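Long-range contacts in muramidase (Sodiomyces alcalophilus, PDB 6ZM8), which probably hydrolyses the beta-1,4 linkages between N-acetylmuramic acid and N-acetylglucosamine in bacterial peptidoglycan, as a fungal lysozyme of glycoside hydrolase family 25: residues F61-A65 and P100-Y106; G23-V27 and F54-A58; L157-A163 and Y176-N182. One frame throughout, in Å; residues are numbered along the deposited sequence. Where two conformers were deposited one is given.

Contact 1. Residues F61-A65 and P100-Y106; sequences FAQPA and PNGATCY
Two strand-to-helix loops of the family 25 barrel, one after strand 55-61 and the other after strand 93-95, meet where Pro-64 packs on Tyr-106. This is a CH-pi contact: Pro-64 CD stands 3.5 Å from the centroid of the Tyr-106 ring, only 3° off the ring normal, so the proline methylene sits almost dead centre over one face. Met-113 and Trp-116 of helix 110-128 also touch Pro-64. Gln-63 comes to the same ring differently, at its edge. Its chain bends at CG (chi2 -74°) and brings OE1 to 3.5 Å from Tyr-106 CE2, with the amide plane at a right angle to the ring; NE2 of that amide bonds Glu-33. At the far end of the ring, Tyr-106 OH lies 3.6 Å from Phe-61 CE1, but its hydrogen bond goes to the backbone O of Glu-97. Phe-61 CE1 also meets Pro-100 CD at 3.7 Å. Near the backbone, Ala-65 CB approaches Tyr-106 CB to 4.2 Å. The tyrosine closes a type I turn, Tyr-106 N bonding Ala-103 O at 2.9 Å. No hydrogen bond crosses between the loops; they are joined by proline-aromatic packing, at the C-terminal end of parallel strands where TIM barrels carry their active sites.

Contact 2. Residues G23-V27 and F54-A58; sequences GDRFV and FIRGA
Phe-54 lays its ring along the backbone of residues 24 to 26 just before the two strands pair. Its CB and CG each lie 4.3 Å from Val-27 CG1. With CG swung beside the backbone N (chi1 -84°), the ring turns back along the neighbouring chain: CD2 reaches Arg-25 C at 3.5 Å, and CE2 touches the Asp-24 carbonyl. At the tip, CZ is 3.5 Å from Asp-24 O, while Asp-24 CB comes up at the ring edge. Ala-49 of helix 42-51 and Ala-19 and Tyr-20 of helix 16-22 also touch the Phe-54 side chain.

Beyond the ring the chains run as parallel strands. Ile-55 N bonds Arg-25 O at 3.1 Å, Val-27 N bonds Ile-55 O at 3.0 Å, and Gly-57 N donates to Val-27 O. Phe-26 and Ile-55 point to one face of the sheet, Val-27 and Arg-56 to the other, where Val-27 CG1 packs on Arg-56 CB at 3.8 Å. The charged ends of Asp-24 and Arg-56 bond outside the pair: Asp-24 OD2 to Tyr-185 and Asn-22, Arg-56 NE to Thr-50. Polar bonding between the segments is therefore wholly backbone to backbone, and their side chains meet through carbon.

Contact 3. Residues L157-A163 and Y176-N182; sequences LWIARYA and YTFWQYN
Trp-158 and Phe-178 sit side by side on one face of a pair of parallel strands, 157-160 and 178-182, in the TIM-barrel sheet. The rings form a T-shaped pair: the Phe-178 edge is directed at the face of the Trp-158 five-membered ring, centroids 5.6 Å apart and planes at 62°. The packing is closest at the base, where Phe-178 CB touches Trp-158 CD1 at 3.4 Å; Trp-158 NE1 bonds Asn-192.

On the same side of the sheet, Gln-180 extends its chain to Tyr-162. Tyr-162 OH donates to Gln-180 OE1 at 2.7 Å, approaching from above the amide carbonyl plane, 59° out of it. Tyr-135 OH shares that oxygen, and NE2 bonds Asp-6, so both ends of the amide are held and its rotation is set. The Tyr-162 ring meanwhile lies with one face over the backbone of Asn-182, whose C is 3.8 Å above its plane.

Trp-179 points to the opposite side of the sheet and works edge-on. Its ring is carried out anti to the backbone N (chi1 171°), placing NE1 2.9 Å from Arg-161 O, on a lone pair, and CZ2 close to Ala-163 O. A leucine here would probably leave Arg-161 O without its indole donor and open a gap beside the turn through Tyr-162.

At the start of the ladder, Leu-157 O accepts two backbone hydrogen bonds, from Thr-177 N at 2.8 Å and Phe-178 N at 3.0 Å.

Strand 55-61 ties contact 2 to contact 1: it pairs with its neighbour at the start and runs out into the loop of contact 1 at its end, so the two contacts sit on opposite sides of the chain's centre, about 27 Å apart between centres. Contact 3 is nearer to contact 2, about 15 Å between centres, and the two touch inside the barrel where Phe-26 CE1 meets Phe-178 CE1 at 3.5 Å. Contacts 1 and 3 come no closer than about 9 Å between nearest atoms. Phe-61 of contact 1 touches Asp-95 and Glu-97, which fit the family 25 Asp-x-Glu motif and probably lie in the active site, as probably does Asp-6, bonded by Gln-180 NE2 of contact 3.

Contact 1. Residues F61-A65 and P100-Y106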
loop_
_atom_site.group_PDB
_atom_site.type_symbol
_atom_site.label_atom_id
_atom_site.label_comp_id
_atom_site.label_asym_id
_atom_site.label_seq_id
_atom_site.Cartn_x
_atom_site.Cartn_y
_atom_site.Cartn_z
ATOM N N PHE A 61 -4.316 5.069 -4.591
ATOM C CA PHE A 61 -5.704 4.961 -4.147
ATOM C C PHE A 61 -6.586 4.562 -5.333
ATOM O O PHE A 61 -6.780 5.338 -6.292
ATOM C CB PHE A 61 -6.191 6.251 -3.485
ATOM C CG PHE A 61 -7.528 6.048 -2.800
ATOM C CD1 PHE A 61 -8.731 6.056 -3.494
ATOM C CD2 PHE A 61 -7.560 5.735 -1.464
ATOM C CE1 PHE A 61 -9.937 5.768 -2.853
ATOM C CE2 PHE A 61 -8.754 5.476 -0.821
ATOM C CZ PHE A 61 -9.945 5.486 -1.510
ATOM N N ALA A 62 -7.103 3.334 -5.274
ATOM C CA ALA A 62 -7.911 2.781 -6.343
ATOM C C ALA A 62 -9.243 3.536 -6.502
ATOM O O ALA A 62 -9.916 3.838 -5.522
ATOM C CB ALA A 62 -8.241 1.342 -6.039
ATOM N N GLN A 63 -9.621 3.707 -7.771
ATOM C CA GLN A 63 -10.942 4.245 -8.135
ATOM C C GLN A 63 -11.565 3.287 -9.142
ATOM O O GLN A 63 -11.480 3.517 -10.358
ATOM C CB GLN A 63 -10.814 5.675 -8.674
ATOM C CG GLN A 63 -10.516 6.675 -7.568
ATOM C CD GLN A 63 -11.706 6.979 -6.666
ATOM O OE1 GLN A 63 -12.805 6.460 -6.879
ATOM N NE2 GLN A 63 -11.471 7.823 -5.664
ATOM N N PRO A 64 -12.144 2.176 -8.691
ATOM C CA PRO A 64 -12.490 1.095 -9.626
ATOM C C PRO A 64 -13.584 1.410 -10.629
ATOM O O PRO A 64 -13.681 0.671 -11.624
ATOM C CB PRO A 64 -12.879 -0.088 -8.740
ATOM C CG PRO A 64 -12.051 0.168 -7.479
ATOM C CD PRO A 64 -12.158 1.670 -7.291
ATOM N N ALA A 65 -14.408 2.425 -10.384
ATOM C CA ALA A 65 -15.437 2.794 -11.346
ATOM C C ALA A 65 -14.928 3.776 -12.404
ATOM O O ALA A 65 -15.636 3.976 -13.384
ATOM C CB ALA A 65 -16.681 3.323 -10.662
ATOM N N PRO A 100 -14.606 6.877 -1.238
ATOM C CA PRO A 100 -14.566 8.015 -0.404
ATOM C C PRO A 100 -15.733 8.962 -1.083
ATOM O O PRO A 100 -16.004 9.687 -0.293
ATOM C CB PRO A 100 -13.260 8.780 -0.652
ATOM C CG PRO A 100 -12.743 8.216 -1.960
ATOM C CD PRO A 100 -13.411 6.868 -2.077
ATOM N N ASN A 101 -16.477 8.714 -2.160
ATOM C CA ASN A 101 -17.315 9.731 -2.794
ATOM C C ASN A 101 -18.738 9.149 -2.965
ATOM O O ASN A 101 -19.527 9.746 -3.684
ATOM C CB ASN A 101 -16.810 10.174 -4.249
ATOM C CG ASN A 101 -15.317 10.634 -3.939
ATOM O OD1 ASN A 101 -15.056 11.416 -2.900
ATOM N ND2 ASN A 101 -14.368 10.310 -4.894
ATOM N N GLY A 102 -19.054 7.973 -2.313
ATOM C CA GLY A 102 -20.272 7.274 -2.645
ATOM C C GLY A 102 -20.293 5.880 -2.088
ATOM O O GLY A 102 -19.602 5.558 -1.136
ATOM N N ALA A 103 -21.085 5.046 -2.709
ATOM C CA ALA A 103 -21.315 3.674 -2.212
ATOM C C ALA A 103 -20.005 2.882 -2.162
ATOM O O ALA A 103 -19.226 2.895 -3.089
ATOM C CB ALA A 103 -22.219 2.940 -3.025
ATOM N N THR A 104 -19.865 2.151 -1.065
ATOM C CA THR A 104 -18.595 1.588 -0.661
ATOM C C THR A 104 -17.911 0.711 -1.724
ATOM O O THR A 104 -16.703 0.781 -1.826
ATOM C CB THR A 104 -18.734 0.891 0.695
ATOM O OG1 THR A 104 -17.426 0.492 1.123
ATOM C CG2 THR A 104 -19.641 -0.274 0.709
ATOM N N CYS A 105 -18.677 -0.082 -2.462
ATOM C CA CYS A 105 -18.117 -0.995 -3.479
ATOM C C CYS A 105 -18.087 -0.382 -4.892
ATOM O O CYS A 105 -17.821 -1.099 -5.853
ATOM C CB CYS A 105 -18.817 -2.334 -3.497
ATOM S SG CYS A 105 -18.823 -3.218 -1.896
ATOM N N TYR A 106 -18.326 0.937 -4.991
ATOM C CA TYR A 106 -18.121 1.701 -6.233
ATOM C C TYR A 106 -19.121 1.304 -7.337
ATOM O O TYR A 106 -18.907 1.661 -8.487
ATOM C CB TYR A 106 -16.687 1.604 -6.777
ATOM C CG TYR A 106 -15.623 2.094 -5.826
ATOM C CD1 TYR A 106 -15.064 1.239 -4.871
ATOM C CD2 TYR A 106 -15.123 3.385 -5.892
ATOM C CE1 TYR A 106 -14.046 1.656 -4.015
ATOM C CE2 TYR A 106 -14.107 3.822 -5.057
ATOM C CZ TYR A 106 -13.568 2.958 -4.106
ATOM O OH TYR A 106 -12.580 3.439 -3.298
#

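Contact 2. Residues G23-V27 and F54-A58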
loop_
_atom_site.group_PDB
_atom_site.type_symbol
_atom_site.label_atom_id
_atom_site.label_comp_id
_atom_site.label_asym_id
_atom_site.label_seq_id
_atom_site.Cartn_x
_atom_site.Cartn_y
_atom_site.Cartn_z
ATOM N N GLY A 23 12.958 4.971 15.620
ATOM C CA GLY A 23 13.028 3.536 15.374
ATOM C C GLY A 23 12.274 3.085 14.157
ATOM O O GLY A 23 12.278 1.872 13.852
ATOM N N ASP A 24 11.592 3.999 13.457
ATOM C CA ASP A 24 10.905 3.615 12.233
ATOM C C ASP A 24 11.939 3.272 11.146
ATOM O O ASP A 24 12.975 3.906 11.044
ATOM C CB ASP A 24 9.999 4.756 11.780
ATOM C CG ASP A 24 8.922 4.989 12.844
ATOM O OD1 ASP A 24 8.119 4.065 13.043
ATOM O OD2 ASP A 24 8.921 6.094 13.441
ATOM N N ARG A 25 11.582 2.269 10.317
ATOM C CA ARG A 25 12.519 1.787 9.313
ATOM C C ARG A 25 11.945 1.744 7.898
ATOM O O ARG A 25 12.712 1.608 6.941
ATOM C CB ARG A 25 13.084 0.414 9.697
ATOM C CG ARG A 25 13.928 0.458 10.977
ATOM C CD ARG A 25 15.275 1.136 10.745
ATOM N NE ARG A 25 16.090 1.219 11.962
ATOM C CZ ARG A 25 16.116 2.240 12.799
ATOM N NH1 ARG A 25 15.296 3.272 12.654
ATOM N NH2 ARG A 25 16.979 2.214 13.804
ATOM N N PHE A 26 10.622 1.837 7.770
ATOM C CA PHE A 26 10.016 1.870 6.440
ATOM C C PHE A 26 8.880 2.891 6.452
ATOM O O PHE A 26 8.306 3.208 7.489
ATOM C CB PHE A 26 9.523 0.480 5.995
ATOM C CG PHE A 26 8.366 -0.046 6.811
ATOM C CD1 PHE A 26 7.051 0.239 6.445
ATOM C CD2 PHE A 26 8.597 -0.776 7.989
ATOM C CE1 PHE A 26 5.991 -0.191 7.237
ATOM C CE2 PHE A 26 7.541 -1.195 8.772
ATOM C CZ PHE A 26 6.248 -0.916 8.403
ATOM N N VAL A 27 8.564 3.341 5.236
ATOM C CA VAL A 27 7.468 4.297 5.050
ATOM C C VAL A 27 6.826 4.018 3.687
ATOM O O VAL A 27 7.517 3.804 2.705
ATOM C CB VAL A 27 7.962 5.743 5.204
ATOM C CG1 VAL A 27 9.010 6.114 4.158
ATOM C CG2 VAL A 27 6.793 6.743 5.194
ATOM N N PHE A 54 15.626 5.332 5.033
ATOM C CA PHE A 54 14.413 4.519 4.987
ATOM C C PHE A 54 14.388 3.562 3.801
ATOM O O PHE A 54 14.830 3.849 2.703
ATOM C CB PHE A 54 13.174 5.415 4.909
ATOM C CG PHE A 54 12.752 5.874 6.266
ATOM C CD1 PHE A 54 13.378 6.936 6.904
ATOM C CD2 PHE A 54 11.794 5.167 6.984
ATOM C CE1 PHE A 54 13.084 7.246 8.231
ATOM C CE2 PHE A 54 11.508 5.475 8.302
ATOM C CZ PHE A 54 12.167 6.510 8.925
ATOM N N ILE A 55 13.731 2.433 4.077
ATOM C CA ILE A 55 13.120 1.583 3.062
ATOM C C ILE A 55 11.745 2.231 2.767
ATOM O O ILE A 55 11.047 2.628 3.707
ATOM C CB ILE A 55 13.021 0.141 3.582
ATOM C CG1 ILE A 55 14.436 -0.435 3.755
ATOM C CG2 ILE A 55 12.171 -0.711 2.683
ATOM C CD1 ILE A 55 14.523 -1.766 4.451
ATOM N N ARG A 56 11.404 2.416 1.505
ATOM C CA ARG A 56 10.202 3.194 1.187
ATOM C C ARG A 56 9.495 2.609 -0.006
ATOM O O ARG A 56 10.113 2.012 -0.896
ATOM C CB ARG A 56 10.490 4.691 0.999
ATOM C CG ARG A 56 11.326 5.057 -0.218
ATOM C CD ARG A 56 12.835 4.899 -0.010
ATOM N NE ARG A 56 13.601 5.385 -1.143
ATOM C CZ ARG A 56 13.810 4.715 -2.278
ATOM N NH1 ARG A 56 13.405 3.457 -2.400
ATOM N NH2 ARG A 56 14.432 5.299 -3.274
ATOM N N GLY A 57 8.190 2.835 -0.043
ATOM C CA GLY A 57 7.379 2.503 -1.189
ATOM C C GLY A 57 6.303 3.554 -1.392
ATOM O O GLY A 57 6.103 4.440 -0.557
ATOM N N ALA A 58 5.594 3.386 -2.502
ATOM C CA ALA A 58 4.505 4.259 -2.882
ATOM C C ALA A 58 3.189 3.506 -2.825
ATOM O O ALA A 58 3.171 2.263 -2.955
ATOM C CB ALA A 58 4.726 4.756 -4.300
#

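Contact 3. Residues L157-A163 and Y176-N182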
loop_
_atom_site.group_PDB
_atom_site.type_symbol
_atom_site.label_atom_id
_atom_site.label_comp_id
_atom_site.label_asym_id
_atom_site.label_seq_id
_atom_site.Cartn_x
_atom_site.Cartn_y
_atom_site.Cartn_z
ATOM N N LEU A 157 -0.186 -8.800 2.118
ATOM C CA LEU A 157 -1.314 -8.079 2.713
ATOM C C LEU A 157 -0.839 -6.973 3.642
ATOM O O LEU A 157 -0.037 -7.201 4.553
ATOM C CB LEU A 157 -2.148 -9.075 3.527
ATOM C CG LEU A 157 -3.352 -8.464 4.264
ATOM C CD1 LEU A 157 -4.395 -7.913 3.287
ATOM C CD2 LEU A 157 -3.952 -9.534 5.178
ATOM N N TRP A 158 -1.424 -5.794 3.428
ATOM C CA TRP A 158 -1.290 -4.640 4.325
ATOM C C TRP A 158 -2.706 -4.390 4.879
ATOM O O TRP A 158 -3.566 -3.853 4.188
ATOM C CB TRP A 158 -0.722 -3.458 3.558
ATOM C CG TRP A 158 -0.499 -2.213 4.340
ATOM C CD1 TRP A 158 -0.633 -1.993 5.679
ATOM C CD2 TRP A 158 -0.074 -0.961 3.767
ATOM N NE1 TRP A 158 -0.336 -0.670 5.981
ATOM C CE2 TRP A 158 -0.001 -0.023 4.818
ATOM C CE3 TRP A 158 0.177 -0.543 2.452
ATOM C CZ2 TRP A 158 0.299 1.324 4.599
ATOM C CZ3 TRP A 158 0.447 0.800 2.221
ATOM C CH2 TRP A 158 0.506 1.714 3.291
ATOM N N ILE A 159 -2.935 -4.883 6.091
ATOM C CA ILE A 159 -4.281 -4.865 6.670
ATOM C C ILE A 159 -4.412 -3.675 7.612
ATOM O O ILE A 159 -3.479 -3.395 8.371
ATOM C CB ILE A 159 -4.563 -6.205 7.376
ATOM C CG1 ILE A 159 -6.041 -6.402 7.694
ATOM C CG2 ILE A 159 -3.691 -6.436 8.614
ATOM C CD1 ILE A 159 -6.915 -6.530 6.466
ATOM N N ALA A 160 -5.572 -3.038 7.606
ATOM C CA ALA A 160 -5.827 -1.920 8.507
ATOM C C ALA A 160 -6.868 -2.328 9.564
ATOM O O ALA A 160 -7.964 -2.775 9.224
ATOM C CB ALA A 160 -6.289 -0.699 7.766
ATOM N N ARG A 161 -6.511 -2.092 10.829
ATOM C CA ARG A 161 -7.457 -2.265 11.940
ATOM C C ARG A 161 -6.850 -1.545 13.152
ATOM O O ARG A 161 -5.787 -1.959 13.641
ATOM C CB ARG A 161 -7.708 -3.720 12.288
ATOM C CG ARG A 161 -8.788 -3.865 13.362
ATOM C CD ARG A 161 -8.901 -5.254 13.907
ATOM N NE ARG A 161 -10.070 -5.398 14.724
ATOM C CZ ARG A 161 -10.123 -6.168 15.766
ATOM N NH1 ARG A 161 -9.095 -6.776 16.302
ATOM N NH2 ARG A 161 -11.286 -6.397 16.326
ATOM N N TYR A 162 -7.508 -0.507 13.616
ATOM C CA TYR A 162 -6.951 0.296 14.716
ATOM C C TYR A 162 -7.523 -0.271 16.012
ATOM O O TYR A 162 -8.590 0.130 16.497
ATOM C CB TYR A 162 -7.252 1.784 14.554
ATOM C CG TYR A 162 -6.807 2.386 13.249
ATOM C CD1 TYR A 162 -5.925 1.729 12.367
ATOM C CD2 TYR A 162 -7.290 3.609 12.867
ATOM C CE1 TYR A 162 -5.587 2.289 11.155
ATOM C CE2 TYR A 162 -6.962 4.182 11.650
ATOM C CZ TYR A 162 -6.121 3.506 10.780
ATOM O OH TYR A 162 -5.837 4.095 9.590
ATOM N N ALA A 163 -6.823 -1.272 16.531
ATOM C CA ALA A 163 -7.266 -2.072 17.656
ATOM C C ALA A 163 -6.052 -2.702 18.297
ATOM O O ALA A 163 -4.943 -2.646 17.765
ATOM C CB ALA A 163 -8.252 -3.151 17.236
ATOM N N TYR A 176 -0.496 -11.319 7.977
ATOM C CA TYR A 176 -0.281 -9.988 7.436
ATOM C C TYR A 176 1.216 -9.797 7.143
ATOM O O TYR A 176 2.062 -10.337 7.862
ATOM C CB TYR A 176 -0.808 -8.864 8.352
ATOM C CG TYR A 176 -0.013 -8.539 9.617
ATOM C CD1 TYR A 176 1.069 -7.681 9.560
ATOM C CD2 TYR A 176 -0.365 -9.022 10.881
ATOM C CE1 TYR A 176 1.774 -7.304 10.687
ATOM C CE2 TYR A 176 0.344 -8.679 12.019
ATOM C CZ TYR A 176 1.411 -7.796 11.925
ATOM O OH TYR A 176 2.135 -7.374 13.002
ATOM N N THR A 177 1.512 -8.970 6.138
ATOM C CA THR A 177 2.863 -8.471 5.935
ATOM C C THR A 177 3.045 -7.130 6.633
ATOM O O THR A 177 4.041 -6.910 7.338
ATOM C CB THR A 177 3.189 -8.441 4.435
ATOM O OG1 THR A 177 3.195 -9.790 3.948
ATOM C CG2 THR A 177 4.554 -7.835 4.169
ATOM N N PHE A 178 2.078 -6.216 6.435
ATOM C CA PHE A 178 2.032 -4.973 7.198
ATOM C C PHE A 178 0.660 -4.897 7.892
ATOM O O PHE A 178 -0.341 -5.345 7.338
ATOM C CB PHE A 178 2.192 -3.748 6.280
ATOM C CG PHE A 178 3.508 -3.711 5.533
ATOM C CD1 PHE A 178 4.667 -3.287 6.167
ATOM C CD2 PHE A 178 3.565 -4.084 4.192
ATOM C CE1 PHE A 178 5.861 -3.203 5.460
ATOM C CE2 PHE A 178 4.756 -4.016 3.496
ATOM C CZ PHE A 178 5.908 -3.563 4.131
ATOM N N TRP A 179 0.648 -4.240 9.050
ATOM C CA TRP A 179 -0.584 -3.975 9.803
ATOM C C TRP A 179 -0.581 -2.496 10.169
ATOM O O TRP A 179 0.307 -2.025 10.896
ATOM C CB TRP A 179 -0.640 -4.842 11.069
ATOM C CG TRP A 179 -1.753 -4.496 12.019
ATOM C CD1 TRP A 179 -2.932 -3.847 11.795
ATOM C CD2 TRP A 179 -1.712 -4.785 13.436
ATOM N NE1 TRP A 179 -3.642 -3.732 12.954
ATOM C CE2 TRP A 179 -2.912 -4.269 13.986
ATOM C CE3 TRP A 179 -0.795 -5.408 14.285
ATOM C CZ2 TRP A 179 -3.188 -4.304 15.353
ATOM C CZ3 TRP A 179 -1.058 -5.457 15.624
ATOM C CH2 TRP A 179 -2.240 -4.899 16.149
ATOM N N GLN A 180 -1.557 -1.761 9.625
ATOM C CA GLN A 180 -1.777 -0.357 9.975
ATOM C C GLN A 180 -2.672 -0.353 11.229
ATOM O O GLN A 180 -3.841 -0.713 11.162
ATOM C CB GLN A 180 -2.459 0.387 8.840
ATOM C CG GLN A 180 -2.343 1.903 9.007
ATOM C CD GLN A 180 -3.150 2.574 7.914
ATOM O OE1 GLN A 180 -4.396 2.485 7.926
ATOM N NE2 GLN A 180 -2.490 3.161 6.941
ATOM N N TYR A 181 -2.067 0.042 12.354
ATOM C CA TYR A 181 -2.688 -0.156 13.661
ATOM C C TYR A 181 -3.120 1.151 14.337
ATOM O O TYR A 181 -3.823 1.083 15.337
ATOM C CB TYR A 181 -1.808 -1.015 14.582
ATOM C CG TYR A 181 -0.509 -0.366 14.981
ATOM C CD1 TYR A 181 0.615 -0.405 14.147
ATOM C CD2 TYR A 181 -0.383 0.280 16.200
ATOM C CE1 TYR A 181 1.811 0.206 14.520
ATOM C CE2 TYR A 181 0.799 0.881 16.583
ATOM C CZ TYR A 181 1.895 0.867 15.729
ATOM O OH TYR A 181 3.029 1.516 16.132
ATOM N N ASN A 182 -2.749 2.311 13.783
ATOM C CA ASN A 182 -3.347 3.562 14.224
ATOM C C ASN A 182 -3.175 4.592 13.108
ATOM O O ASN A 182 -2.431 4.382 12.160
ATOM C CB ASN A 182 -2.792 4.046 15.589
ATOM C CG ASN A 182 -1.347 4.471 15.542
ATOM O OD1 ASN A 182 -0.934 5.263 14.681
ATOM N ND2 ASN A 182 -0.561 3.980 16.486
HETATM O O HOH W 1 0.789 -11.133 3.717
#